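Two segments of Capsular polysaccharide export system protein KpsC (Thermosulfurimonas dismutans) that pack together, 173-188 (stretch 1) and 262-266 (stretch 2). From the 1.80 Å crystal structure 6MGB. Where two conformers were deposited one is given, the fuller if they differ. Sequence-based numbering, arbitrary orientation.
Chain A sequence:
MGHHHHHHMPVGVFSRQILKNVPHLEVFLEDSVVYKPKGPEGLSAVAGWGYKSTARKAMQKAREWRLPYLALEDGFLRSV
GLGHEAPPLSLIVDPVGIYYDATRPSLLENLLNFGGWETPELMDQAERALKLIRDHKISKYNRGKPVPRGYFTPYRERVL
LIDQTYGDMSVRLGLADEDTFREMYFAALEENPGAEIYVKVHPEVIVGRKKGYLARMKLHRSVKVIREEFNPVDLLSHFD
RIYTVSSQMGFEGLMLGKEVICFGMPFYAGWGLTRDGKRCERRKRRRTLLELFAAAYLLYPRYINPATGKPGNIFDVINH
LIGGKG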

# COMPACT_ATOMS: atom_id res chain seq x y z
N LEU A 173 8.48 10.25 -2.30
CA LEU A 173 8.87 9.31 -3.35
C LEU A 173 7.77 9.11 -4.38
O LEU A 173 8.03 8.50 -5.42
N GLY A 174 6.57 9.62 -4.13
CA GLY A 174 5.54 9.69 -5.14
C GLY A 174 5.51 11.03 -5.84
O GLY A 174 4.50 11.42 -6.42
N LEU A 175 6.63 11.76 -5.77
CA LEU A 175 6.84 13.00 -6.50
C LEU A 175 6.05 14.18 -5.94
O LEU A 175 5.92 15.21 -6.60
N ALA A 176 5.54 14.06 -4.72
CA ALA A 176 4.79 15.12 -4.06
C ALA A 176 5.56 15.64 -2.85
O ALA A 176 6.71 15.25 -2.61
N ASP A 177 4.94 16.53 -2.09
CA ASP A 177 5.52 16.97 -0.83
C ASP A 177 4.39 17.38 0.11
O ASP A 177 3.21 17.14 -0.17
N GLU A 178 4.75 18.01 1.23
CA GLU A 178 3.77 18.33 2.26
C GLU A 178 2.73 19.31 1.74
O GLU A 178 1.55 19.22 2.09
N ASP A 179 3.15 20.26 0.90
CA ASP A 179 2.24 21.28 0.40
C ASP A 179 1.30 20.77 -0.68
O ASP A 179 0.32 21.45 -1.00
N THR A 180 1.57 19.59 -1.25
CA THR A 180 0.64 18.99 -2.20
C THR A 180 -0.73 18.76 -1.58
O THR A 180 -1.75 18.84 -2.27
N PHE A 181 -0.78 18.47 -0.28
CA PHE A 181 -2.06 18.25 0.38
C PHE A 181 -2.89 19.53 0.42
O PHE A 181 -4.12 19.48 0.27
N ARG A 182 -2.24 20.68 0.61
CA ARG A 182 -2.97 21.94 0.56
C ARG A 182 -3.47 22.22 -0.85
O ARG A 182 -4.61 22.67 -1.03
N GLU A 183 -2.64 21.97 -1.86
CA GLU A 183 -3.09 22.13 -3.24
C GLU A 183 -4.27 21.21 -3.54
O GLU A 183 -5.23 21.62 -4.20
N MET A 184 -4.20 19.97 -3.07
CA MET A 184 -5.30 19.03 -3.29
C MET A 184 -6.60 19.56 -2.71
O MET A 184 -7.66 19.43 -3.32
N TYR A 185 -6.53 20.14 -1.51
CA TYR A 185 -7.74 20.66 -0.87
C TYR A 185 -8.37 21.76 -1.70
O TYR A 185 -9.56 21.69 -2.05
N PHE A 186 -7.59 22.79 -2.05
CA PHE A 186 -8.17 23.93 -2.75
C PHE A 186 -8.53 23.58 -4.19
O PHE A 186 -9.42 24.20 -4.77
N ALA A 187 -7.85 22.59 -4.77
CA ALA A 187 -8.26 22.09 -6.08
C ALA A 187 -9.63 21.42 -6.00
O ALA A 187 -10.46 21.58 -6.90
N ALA A 188 -9.87 20.65 -4.94
CA ALA A 188 -11.18 20.03 -4.76
C ALA A 188 -12.27 21.09 -4.57
O ALA A 188 -13.36 20.97 -5.14
N CYS A 262 -5.43 11.64 -8.43
CA CYS A 262 -4.15 11.47 -7.75
C CYS A 262 -3.30 12.73 -7.93
O CYS A 262 -3.10 13.19 -9.06
N PHE A 263 -2.80 13.26 -6.82
CA PHE A 263 -1.91 14.41 -6.85
C PHE A 263 -0.44 14.04 -6.69
O PHE A 263 0.42 14.87 -6.97
N GLY A 264 -0.16 12.82 -6.24
CA GLY A 264 1.15 12.22 -6.37
C GLY A 264 1.15 11.12 -7.42
O GLY A 264 0.22 10.97 -8.21
N MET A 265 2.22 10.32 -7.39
CA MET A 265 2.40 9.20 -8.32
C MET A 265 2.54 7.91 -7.52
O MET A 265 3.63 7.32 -7.45
N PRO A 266 1.46 7.44 -6.89
CA PRO A 266 1.51 6.16 -6.18
C PRO A 266 1.64 4.97 -7.12
O PRO A 266 1.67 5.13 -8.34

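Phe263 dominates stretch 2's side of this contact, its ring lying against the helix of stretch 1, while the one hydrogen bond between the stretches is purely backbone. Phe263 points toward stretch 1 with chi1 m (-72°), and Met184 covers one face of its ring: Met184 CG sits 3.7 Å from the centroid of the Phe263 ring, 17° off the normal, a CH-pi contact, and Met184 CA comes within 3.5 Å of Phe263 CE2. Met184 leaves sideways and is extended (chi1 t, chi2 t) before chi3 turns to p; its SD lies obliquely, 4.6 Å from the Phe263 ring centroid. Leu175, Ala176, Thr180 and Ala187 point toward stretch 2. Ala187 CB meets the ring near its plane, 3.9 Å from Phe263 CE2, and Thr180 (chi1 m) places CG2 3.7 Å from Phe263 CB. Thr180 OG1 accepts from Asp177 N at 3.0 Å, while Asp177 (chi1 p), ahead of the turn that leads into the helix, caps it through OD1, accepting weak bonds from Thr180 N (3.1 Å) and Asp179 N (2.9 Å). Beyond the ring, the backbones close in where Gly174 and Gly264 lack side chains: Met265 N donates to Gly174 O at 2.7 Å, and Gly174 O lies 3.4 Å from Gly264 CA. Ala176 CB is 4.2 Å from Gly264 CA. Met265 (t, p, p) starts toward stretch 1, but its end leads away; Leu175 (m, t) adds an apolar touch, CD1 to Met265 CB at 4.0 Å.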

# COMPACT_ATOMS: atom_id res chain seq x y z
CB LEU A 173 9.28 7.97 -2.74
CG LEU A 173 10.62 7.96 -2.00
CD1 LEU A 173 10.96 6.59 -1.44
CD2 LEU A 173 11.73 8.42 -2.93
CB LEU A 175 6.50 12.82 -7.99
CG LEU A 175 7.09 11.56 -8.64
CD1 LEU A 175 6.82 11.56 -10.14
CD2 LEU A 175 8.58 11.42 -8.36
CB ALA A 176 3.40 14.59 -3.68
CB ASP A 177 6.54 18.10 -1.04
CG ASP A 177 5.93 19.38 -1.59
OD1 ASP A 177 4.70 19.58 -1.47
OD2 ASP A 177 6.69 20.20 -2.15
CB GLU A 178 4.47 18.90 3.50
CG GLU A 178 5.42 17.93 4.19
CD GLU A 178 6.71 17.70 3.43
OE1 GLU A 178 7.21 18.65 2.80
OE2 GLU A 178 7.23 16.56 3.45
CB ASP A 179 3.05 22.47 -0.13
CG ASP A 179 2.29 23.78 -0.07
OD1 ASP A 179 2.17 24.46 -1.12
OD2 ASP A 179 1.78 24.12 1.02
CB THR A 180 1.21 17.67 -2.73
OG1 THR A 180 2.55 17.89 -3.20
CG2 THR A 180 0.35 17.12 -3.86
CB PHE A 181 -1.83 17.70 1.79
CG PHE A 181 -1.40 16.27 1.81
CD1 PHE A 181 -0.06 15.93 1.71
CD2 PHE A 181 -2.33 15.25 1.91
CE1 PHE A 181 0.34 14.61 1.71
CE2 PHE A 181 -1.94 13.93 1.91
CZ PHE A 181 -0.60 13.61 1.82
CB ARG A 182 -2.08 23.09 1.05
CG ARG A 182 -2.78 24.44 1.09
CD ARG A 182 -1.95 25.48 1.83
NE ARG A 182 -0.67 25.74 1.18
CZ ARG A 182 -0.48 26.63 0.22
NH1 ARG A 182 -1.49 27.36 -0.23
NH2 ARG A 182 0.73 26.79 -0.31
CB GLU A 183 -1.93 21.85 -4.20
CG GLU A 183 -2.26 22.10 -5.67
CD GLU A 183 -1.09 21.79 -6.58
OE1 GLU A 183 -0.20 21.02 -6.17
OE2 GLU A 183 -1.07 22.31 -7.71
CB MET A 184 -4.95 17.67 -2.68
CG MET A 184 -6.01 16.60 -2.89
SD MET A 184 -5.51 15.00 -2.23
CE MET A 184 -5.68 15.30 -0.47
CB TYR A 185 -7.40 21.17 0.53
CG TYR A 185 -8.51 21.97 1.16
CD1 TYR A 185 -9.65 21.35 1.65
CD2 TYR A 185 -8.42 23.35 1.26
CE1 TYR A 185 -10.67 22.08 2.22
CE2 TYR A 185 -9.43 24.09 1.84
CZ TYR A 185 -10.55 23.45 2.32
OH TYR A 185 -11.57 24.18 2.89
CB PHE A 186 -7.21 25.11 -2.69
CG PHE A 186 -7.12 25.74 -1.33
CD1 PHE A 186 -8.15 26.53 -0.86
CD2 PHE A 186 -6.02 25.52 -0.51
CE1 PHE A 186 -8.09 27.10 0.40
CE2 PHE A 186 -5.96 26.09 0.75
CZ PHE A 186 -6.99 26.88 1.20
CB ALA A 187 -7.22 21.12 -6.64
CB ALA A 188 -11.15 19.07 -3.57
CB CYS A 262 -3.39 10.26 -8.31
SG CYS A 262 -4.19 8.68 -8.04
CB PHE A 263 -2.32 15.41 -5.76
CG PHE A 263 -3.60 16.13 -6.09
CD1 PHE A 263 -4.80 15.44 -6.16
CD2 PHE A 263 -3.59 17.49 -6.35
CE1 PHE A 263 -5.97 16.10 -6.47
CE2 PHE A 263 -4.76 18.15 -6.65
CZ PHE A 263 -5.95 17.45 -6.72
CB MET A 265 3.60 9.43 -9.23
CG MET A 265 3.84 8.34 -10.27
SD MET A 265 2.47 8.04 -11.41
CE MET A 265 2.20 9.67 -12.09
CB PRO A 266 0.19 6.13 -5.40
CG PRO A 266 -0.73 7.01 -6.19
CD PRO A 266 0.14 8.09 -6.75